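Local coordinates for protein sortase (Actinomyces oris, PDB 2XWG) that is a class C sortase linked to fimbrial assembly, probably a cysteine transpeptidase that joins pilin subunits, and binds calcium in this structure, at residues Pro100-Ile105 / Val129-Gly134; Asp170-Ser175 / Asp206-Ile211. One frame throughout, in Å; residues are numbered along the deposited sequence.

Interaction 1 (Pro100-Ile105 / Val129-Gly134)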
ATOM      1  N   PRO A 100      14.484   6.699   4.588  1.00 50.71           N
ATOM      2  CA  PRO A 100      14.120   5.377   5.118  1.00 44.52           C
ATOM      3  C   PRO A 100      12.613   5.149   4.993  1.00 39.96           C
ATOM      4  O   PRO A 100      12.142   4.020   5.009  1.00 35.55           O
ATOM      5  CB  PRO A 100      14.563   5.450   6.580  1.00 45.06           C
ATOM      6  CG  PRO A 100      15.574   6.605   6.616  1.00 53.67           C
ATOM      7  CD  PRO A 100      15.027   7.593   5.622  1.00 49.63           C
ATOM      8  N   VAL A 101      11.867   6.237   4.848  1.00 40.68           N
ATOM      9  CA  VAL A 101      10.435   6.177   4.579  1.00 33.24           C
ATOM     10  C   VAL A 101      10.183   6.146   3.077  1.00 32.79           C
ATOM     11  O   VAL A 101      10.628   7.026   2.368  1.00 42.20           O
ATOM     12  CB  VAL A 101       9.753   7.394   5.165  1.00 29.14           C
ATOM     13  CG1 VAL A 101       8.324   7.463   4.719  1.00 27.72           C
ATOM     14  CG2 VAL A 101       9.847   7.355   6.681  1.00 27.86           C
ATOM     15  N   MET A 102       9.482   5.135   2.577  1.00 30.68           N
ATOM     16  CA  MET A 102       9.197   5.069   1.150  1.00 27.15           C
ATOM     17  C   MET A 102       8.205   6.165   0.718  1.00 31.96           C
ATOM     18  O   MET A 102       8.385   6.826  -0.316  1.00 32.66           O
ATOM     19  CB  MET A 102       8.709   3.670   0.778  1.00 30.12           C
ATOM     20  CG  MET A 102       7.795   3.614  -0.429  1.00 29.51           C
ATOM     21  SD  MET A 102       7.246   1.948  -0.877  1.00 39.42           S
ATOM     22  CE  MET A 102       8.615   0.936  -0.384  1.00 34.11           C
ATOM     23  N   ALA A 103       7.176   6.389   1.529  1.00 29.58           N
ATOM     24  CA  ALA A 103       6.133   7.369   1.207  1.00 26.46           C
ATOM     25  C   ALA A 103       5.299   7.668   2.454  1.00 26.14           C
ATOM     26  O   ALA A 103       5.521   7.084   3.523  1.00 21.37           O
ATOM     27  CB  ALA A 103       5.240   6.855   0.090  1.00 22.01           C
ATOM     28  N   ARG A 104       4.337   8.571   2.316  1.00 31.23           N
ATOM     29  CA  ARG A 104       3.468   8.932   3.432  1.00 29.96           C
ATOM     30  C   ARG A 104       2.019   8.921   3.011  1.00 31.55           C
ATOM     31  O   ARG A 104       1.707   9.333   1.891  1.00 33.29           O
ATOM     32  CB  ARG A 104       3.778  10.336   3.910  1.00 29.45           C
ATOM     33  CG  ARG A 104       5.049  10.436   4.620  1.00 33.51           C
ATOM     34  CD  ARG A 104       4.913  11.444   5.707  1.00 37.24           C
ATOM     35  NE  ARG A 104       5.580  10.936   6.895  1.00 44.15           N
ATOM     36  CZ  ARG A 104       4.967  10.510   8.001  1.00 41.17           C
ATOM     37  NH1 ARG A 104       3.626  10.548   8.121  1.00 38.71           N
ATOM     38  NH2 ARG A 104       5.720  10.062   9.008  1.00 42.86           N
ATOM     39  N   ILE A 105       1.122   8.517   3.915  1.00 23.08           N
ATOM     40  CA  ILE A 105      -0.298   8.521   3.598  1.00 21.14           C
ATOM     41  C   ILE A 105      -1.070   9.273   4.634  1.00 21.97           C
ATOM     42  O   ILE A 105      -0.794   9.150   5.817  1.00 26.01           O
ATOM     43  CB  ILE A 105      -0.871   7.108   3.541  1.00 25.18           C
ATOM     44  CG1 ILE A 105      -2.367   7.162   3.202  1.00 22.23           C
ATOM     45  CG2 ILE A 105      -0.653   6.381   4.860  1.00 16.80           C
ATOM     46  CD1 ILE A 105      -2.881   5.837   2.778  1.00 18.51           C
ATOM     47  N   VAL A 129       2.792   1.844   8.000  1.00 26.17           N
ATOM     48  CA  VAL A 129       2.114   1.152   6.925  1.00 24.20           C
ATOM     49  C   VAL A 129       3.151   0.403   6.084  1.00 29.69           C
ATOM     50  O   VAL A 129       4.185   0.969   5.701  1.00 29.98           O
ATOM     51  CB  VAL A 129       1.340   2.156   6.048  1.00 25.97           C
ATOM     52  CG1 VAL A 129       0.790   1.457   4.835  1.00 28.31           C
ATOM     53  CG2 VAL A 129       0.211   2.804   6.850  1.00 23.24           C
ATOM     54  N   GLY A 130       2.902  -0.877   5.812  1.00 28.98           N
ATOM     55  CA  GLY A 130       3.829  -1.664   5.020  1.00 26.12           C
ATOM     56  C   GLY A 130       3.339  -1.776   3.595  1.00 29.65           C
ATOM     57  O   GLY A 130       2.153  -1.946   3.347  1.00 33.45           O
ATOM     58  N   HIS A 131       4.250  -1.678   2.644  1.00 29.42           N
ATOM     59  CA  HIS A 131       3.886  -1.804   1.246  1.00 26.85           C
ATOM     60  C   HIS A 131       4.071  -3.225   0.743  1.00 31.95           C
ATOM     61  O   HIS A 131       5.109  -3.854   0.985  1.00 28.98           O
ATOM     62  CB  HIS A 131       4.741  -0.897   0.405  1.00 29.72           C
ATOM     63  CG  HIS A 131       4.583  -1.145  -1.055  1.00 29.70           C
ATOM     64  ND1 HIS A 131       5.496  -1.873  -1.785  1.00 32.34           N
ATOM     65  CD2 HIS A 131       3.600  -0.792  -1.912  1.00 29.09           C
ATOM     66  CE1 HIS A 131       5.092  -1.939  -3.042  1.00 33.05           C
ATOM     67  NE2 HIS A 131       3.944  -1.293  -3.144  1.00 36.12           N
ATOM     68  N   LEU A 132       3.070  -3.725   0.020  1.00 34.34           N
ATOM     69  CA  LEU A 132       3.026  -5.141  -0.324  1.00 33.07           C
ATOM     70  C   LEU A 132       3.922  -5.508  -1.502  1.00 36.02           C
ATOM     71  O   LEU A 132       3.565  -5.266  -2.659  1.00 38.48           O
ATOM     72  CB  LEU A 132       1.593  -5.582  -0.588  1.00 34.38           C
ATOM     73  CG  LEU A 132       1.410  -7.088  -0.657  1.00 34.64           C
ATOM     74  CD1 LEU A 132       2.043  -7.725   0.557  1.00 40.31           C
ATOM     75  CD2 LEU A 132      -0.045  -7.437  -0.720  1.00 31.02           C
ATOM     76  N   PHE A 133       5.079  -6.100  -1.192  1.00 31.20           N
ATOM     77  CA  PHE A 133       6.010  -6.561  -2.207  1.00 32.95           C
ATOM     78  C   PHE A 133       5.270  -7.436  -3.199  1.00 39.32           C
ATOM     79  O   PHE A 133       4.598  -8.394  -2.827  1.00 41.90           O
ATOM     80  CB  PHE A 133       7.172  -7.317  -1.575  1.00 38.91           C
ATOM     81  CG  PHE A 133       8.119  -7.951  -2.572  1.00 40.80           C
ATOM     82  CD1 PHE A 133       8.922  -7.164  -3.391  1.00 41.51           C
ATOM     83  CD2 PHE A 133       8.232  -9.335  -2.656  1.00 40.94           C
ATOM     84  CE1 PHE A 133       9.802  -7.740  -4.300  1.00 43.57           C
ATOM     85  CE2 PHE A 133       9.105  -9.920  -3.559  1.00 45.10           C
ATOM     86  CZ  PHE A 133       9.903  -9.113  -4.384  1.00 47.60           C
ATOM     87  N   GLY A 134       5.378  -7.084  -4.471  1.00 42.37           N
ATOM     88  CA  GLY A 134       4.620  -7.761  -5.496  1.00 40.73           C
ATOM     89  C   GLY A 134       3.664  -6.801  -6.149  1.00 43.78           C
ATOM     90  O   GLY A 134       3.237  -7.044  -7.273  1.00 52.92           O
TER
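Met102 and His131 meet with their side chains crossing at about a right angle. The sulfur does the touching. Met102 SD lies 4.0 Å from His131 CB and 4.1 Å from His131 CG, at the root of the ring. It sits 4.5 Å from the ring centroid and 30° off the normal, an oblique Met-aromatic contact. Met102 is extended as far as SD, with CG trans to the backbone N (chi1 152°). The extended chain carries the sulfur across to strand 129-131, and the chain bends only beyond SD, at chi3. The imidazole is held at both nitrogens: ND1 pairs with Tyr92 OH and NE2 with the backbone O of Ser136. These two bonds fix the rotation of the ring beside the sulfur.

The second pair, Ile105 and Val129, also crosses at about a right angle. It meets through one methyl each, Ile105 CG2 to Val129 CG2, at 4.2 Å. No hydrogen bond joins the two segments. Strand 112-118 lies between them in the sheet and pairs with both. Two consecutive residues, Met102 and Ala103, stand opposite the single residue Ile116 of that strand, a classic beta bulge. All four touching residues are buried. The contact is next-but-one strand packing inside the sortase beta-barrel, with side chains meeting past the intervening strand.

Interaction 2 (Asp170-Ser175 / Asp206-Ile211)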
ATOM      1  N   ASP A 170     -14.831   9.082  -0.072  1.00 49.97           N
ATOM      2  CA  ASP A 170     -13.808   9.509   0.875  1.00 47.78           C
ATOM      3  C   ASP A 170     -12.453   9.584   0.161  1.00 44.41           C
ATOM      4  O   ASP A 170     -12.186   8.881  -0.820  1.00 41.25           O
ATOM      5  CB  ASP A 170     -13.748   8.611   2.121  1.00 44.67           C
ATOM      6  CG  ASP A 170     -14.720   9.056   3.211  1.00 50.71           C
ATOM      7  OD1 ASP A 170     -15.078  10.259   3.221  1.00 53.39           O
ATOM      8  OD2 ASP A 170     -15.129   8.214   4.054  1.00 48.88           O
ATOM      9  N   VAL A 171     -11.603  10.457   0.669  1.00 39.94           N
ATOM     10  CA  VAL A 171     -10.402  10.832  -0.037  1.00 36.69           C
ATOM     11  C   VAL A 171      -9.185  10.471   0.791  1.00 34.00           C
ATOM     12  O   VAL A 171      -9.241  10.553   2.013  1.00 31.51           O
ATOM     13  CB  VAL A 171     -10.463  12.333  -0.293  1.00 35.20           C
ATOM     14  CG1 VAL A 171      -9.173  12.994   0.059  1.00 38.33           C
ATOM     15  CG2 VAL A 171     -10.867  12.592  -1.732  1.00 39.77           C
ATOM     16  N   PHE A 172      -8.119  10.008   0.134  1.00 33.69           N
ATOM     17  CA  PHE A 172      -6.785   9.940   0.749  1.00 29.31           C
ATOM     18  C   PHE A 172      -5.684  10.394  -0.190  1.00 31.55           C
ATOM     19  O   PHE A 172      -5.883  10.458  -1.407  1.00 31.38           O
ATOM     20  CB  PHE A 172      -6.443   8.560   1.333  1.00 27.14           C
ATOM     21  CG  PHE A 172      -6.476   7.430   0.347  1.00 25.28           C
ATOM     22  CD1 PHE A 172      -7.647   6.692   0.148  1.00 29.25           C
ATOM     23  CD2 PHE A 172      -5.339   7.052  -0.317  1.00 22.88           C
ATOM     24  CE1 PHE A 172      -7.682   5.629  -0.724  1.00 24.52           C
ATOM     25  CE2 PHE A 172      -5.353   5.991  -1.203  1.00 25.35           C
ATOM     26  CZ  PHE A 172      -6.533   5.276  -1.411  1.00 31.62           C
ATOM     27  N   TYR A 173      -4.522  10.708   0.388  1.00 29.56           N
ATOM     28  CA  TYR A 173      -3.403  11.257  -0.366  1.00 29.15           C
ATOM     29  C   TYR A 173      -2.159  10.478  -0.077  1.00 27.14           C
ATOM     30  O   TYR A 173      -1.857  10.222   1.072  1.00 28.48           O
ATOM     31  CB  TYR A 173      -3.133  12.678   0.063  1.00 26.16           C
ATOM     32  CG  TYR A 173      -4.300  13.601  -0.094  1.00 31.79           C
ATOM     33  CD1 TYR A 173      -4.493  14.302  -1.265  1.00 32.23           C
ATOM     34  CD2 TYR A 173      -5.201  13.793   0.942  1.00 32.66           C
ATOM     35  CE1 TYR A 173      -5.555  15.174  -1.414  1.00 34.77           C
ATOM     36  CE2 TYR A 173      -6.258  14.675   0.812  1.00 34.64           C
ATOM     37  CZ  TYR A 173      -6.425  15.362  -0.372  1.00 40.41           C
ATOM     38  OH  TYR A 173      -7.486  16.232  -0.519  1.00 46.30           O
ATOM     39  N   VAL A 174      -1.412  10.136  -1.114  1.00 34.08           N
ATOM     40  CA  VAL A 174      -0.151   9.433  -0.951  1.00 34.63           C
ATOM     41  C   VAL A 174       1.003  10.310  -1.479  1.00 38.35           C
ATOM     42  O   VAL A 174       1.133  10.481  -2.688  1.00 43.35           O
ATOM     43  CB  VAL A 174      -0.196   8.100  -1.696  1.00 32.73           C
ATOM     44  CG1 VAL A 174       1.114   7.339  -1.526  1.00 32.92           C
ATOM     45  CG2 VAL A 174      -1.377   7.270  -1.202  1.00 31.89           C
ATOM     46  N   SER A 175       1.810  10.878  -0.580  1.00 24.03           N
ATOM     47  CA  SER A 175       2.981  11.680  -0.972  1.00 31.49           C
ATOM     48  C   SER A 175       4.294  10.896  -1.023  1.00 29.27           C
ATOM     49  O   SER A 175       4.619  10.155  -0.100  1.00 29.24           O
ATOM     50  CB  SER A 175       3.151  12.873  -0.039  1.00 26.45           C
ATOM     51  OG  SER A 175       2.038  13.733  -0.178  1.00 32.37           O
ATOM     52  N   ASP A 206      -5.181   3.645 -12.353  1.00 49.19           N
ATOM     53  CA  ASP A 206      -4.266   4.056 -11.288  1.00 45.34           C
ATOM     54  C   ASP A 206      -4.990   3.817  -9.957  1.00 41.24           C
ATOM     55  O   ASP A 206      -5.826   4.627  -9.541  1.00 43.29           O
ATOM     56  CB  ASP A 206      -3.928   5.549 -11.478  1.00 46.93           C
ATOM     57  CG  ASP A 206      -2.863   6.073 -10.494  1.00 46.12           C
ATOM     58  OD1 ASP A 206      -2.691   5.470  -9.407  1.00 41.49           O
ATOM     59  OD2 ASP A 206      -2.213   7.110 -10.813  1.00 41.39           O
ATOM     60  N   LEU A 207      -4.706   2.700  -9.299  1.00 33.96           N
ATOM     61  CA  LEU A 207      -5.430   2.367  -8.073  1.00 32.72           C
ATOM     62  C   LEU A 207      -4.516   2.187  -6.869  1.00 29.39           C
ATOM     63  O   LEU A 207      -3.411   1.688  -7.001  1.00 30.20           O
ATOM     64  CB  LEU A 207      -6.181   1.053  -8.257  1.00 36.75           C
ATOM     65  CG  LEU A 207      -7.036   0.792  -9.476  1.00 37.70           C
ATOM     66  CD1 LEU A 207      -7.485  -0.654  -9.442  1.00 38.49           C
ATOM     67  CD2 LEU A 207      -8.215   1.728  -9.439  1.00 43.83           C
ATOM     68  N   VAL A 208      -5.007   2.536  -5.685  1.00 34.01           N
ATOM     69  CA  VAL A 208      -4.348   2.123  -4.443  1.00 33.34           C
ATOM     70  C   VAL A 208      -5.335   1.443  -3.503  1.00 33.11           C
ATOM     71  O   VAL A 208      -6.407   1.975  -3.244  1.00 35.42           O
ATOM     72  CB  VAL A 208      -3.760   3.305  -3.675  1.00 30.58           C
ATOM     73  CG1 VAL A 208      -3.392   2.857  -2.283  1.00 25.21           C
ATOM     74  CG2 VAL A 208      -2.552   3.846  -4.395  1.00 36.73           C
ATOM     75  N   THR A 209      -4.972   0.278  -2.980  1.00 32.10           N
ATOM     76  CA  THR A 209      -5.800  -0.390  -1.982  1.00 34.02           C
ATOM     77  C   THR A 209      -5.170  -0.380  -0.583  1.00 33.96           C
ATOM     78  O   THR A 209      -4.021  -0.806  -0.398  1.00 33.33           O
ATOM     79  CB  THR A 209      -6.074  -1.846  -2.370  1.00 37.67           C
ATOM     80  OG1 THR A 209      -6.705  -1.877  -3.654  1.00 44.47           O
ATOM     81  CG2 THR A 209      -6.993  -2.507  -1.354  1.00 33.74           C
ATOM     82  N   LEU A 210      -5.934   0.113   0.388  1.00 30.61           N
ATOM     83  CA  LEU A 210      -5.591   0.009   1.792  1.00 27.04           C
ATOM     84  C   LEU A 210      -6.160  -1.294   2.359  1.00 31.02           C
ATOM     85  O   LEU A 210      -7.374  -1.500   2.366  1.00 35.11           O
ATOM     86  CB  LEU A 210      -6.190   1.196   2.533  1.00 25.79           C
ATOM     87  CG  LEU A 210      -5.964   2.545   1.841  1.00 25.83           C
ATOM     88  CD1 LEU A 210      -6.635   3.661   2.600  1.00 23.20           C
ATOM     89  CD2 LEU A 210      -4.478   2.853   1.689  1.00 22.02           C
ATOM     90  N   ILE A 211      -5.313  -2.186   2.848  1.00 27.51           N
ATOM     91  CA  ILE A 211      -5.852  -3.418   3.392  1.00 29.37           C
ATOM     92  C   ILE A 211      -5.552  -3.585   4.869  1.00 31.62           C
ATOM     93  O   ILE A 211      -4.445  -3.339   5.298  1.00 29.86           O
ATOM     94  CB  ILE A 211      -5.317  -4.626   2.634  1.00 33.00           C
ATOM     95  CG1 ILE A 211      -5.901  -5.919   3.203  1.00 35.56           C
ATOM     96  CG2 ILE A 211      -3.813  -4.665   2.701  1.00 28.75           C
ATOM     97  CD1 ILE A 211      -5.567  -7.147   2.367  1.00 32.62           C
TER
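Phe172 reaches from strand 171-176 toward strand 206-214, and its ring carries this contact. From CB the side chain takes its less common first torsion. CG sits between the backbone N and the carbonyl carbon (chi1 59°), and the ring is thereby directed at Val208 and Leu210.

Going out along one side of the ring, CD1 and then CE1 meet the same methyl, Leu210 CD1. Phe172 CD1 and CE1 are each 4.0 Å from Leu210 CD1. This methyl stands over one face and is displaced toward the rim. It lies 4.1 Å from the centroid of the Phe172 ring, 16° off the normal, which makes a CH-pi contact. Leu210 and Phe172 approach from opposite directions.

On the other side of the ring, CE2 packs on Val208, 3.9 Å from CG1 and 4.0 Å from CB. Here the two side chains meet at a slant. At the tip, Phe172 CZ comes 3.8 Å from the backbone O of Val208. That oxygen lies at the ring edge, in its plane. The ring thus has a methyl over a face, a valine branch beside CE2 and a carbonyl oxygen at its far edge.

The contact is wholly nonpolar in its side chains and buried, with no hydrogen bond across it. Phe172 also packs on Ile107 and Val185, from the strands that flank its own. Leu210 touches Ile105 and Ile107, and Val208 touches Tyr183. The strands of the two segments are not neighbours in the sheet, so the contact is made across the interior. This is hydrophobic core packing of the sortase beta-barrel, and strand 206-214 goes on to Cys213, the predicted acyl-thioester nucleophile.

From the N terminus, interaction 1 comes first. It closes a loop of 23 residues that holds strand 112-118 and helix 122-127. Interaction 2 opens only later, at 170-175. Its loop of 30 residues has no helix and includes strand 179-191. The two loops follow in series and neither nest nor cross. The two contacts nonetheless touch in space, because strands 103-107 and 171-176 are neighbours in the sheet. Arg104 N lies 2.9 Å from Ser175 O, a probable hydrogen bond. Inside, Ile105 CD1 packs 3.6 Å from Leu210 CD2. Interaction 1 ties early strands together and interaction 2 later ones; where the two meet, the halves share one core.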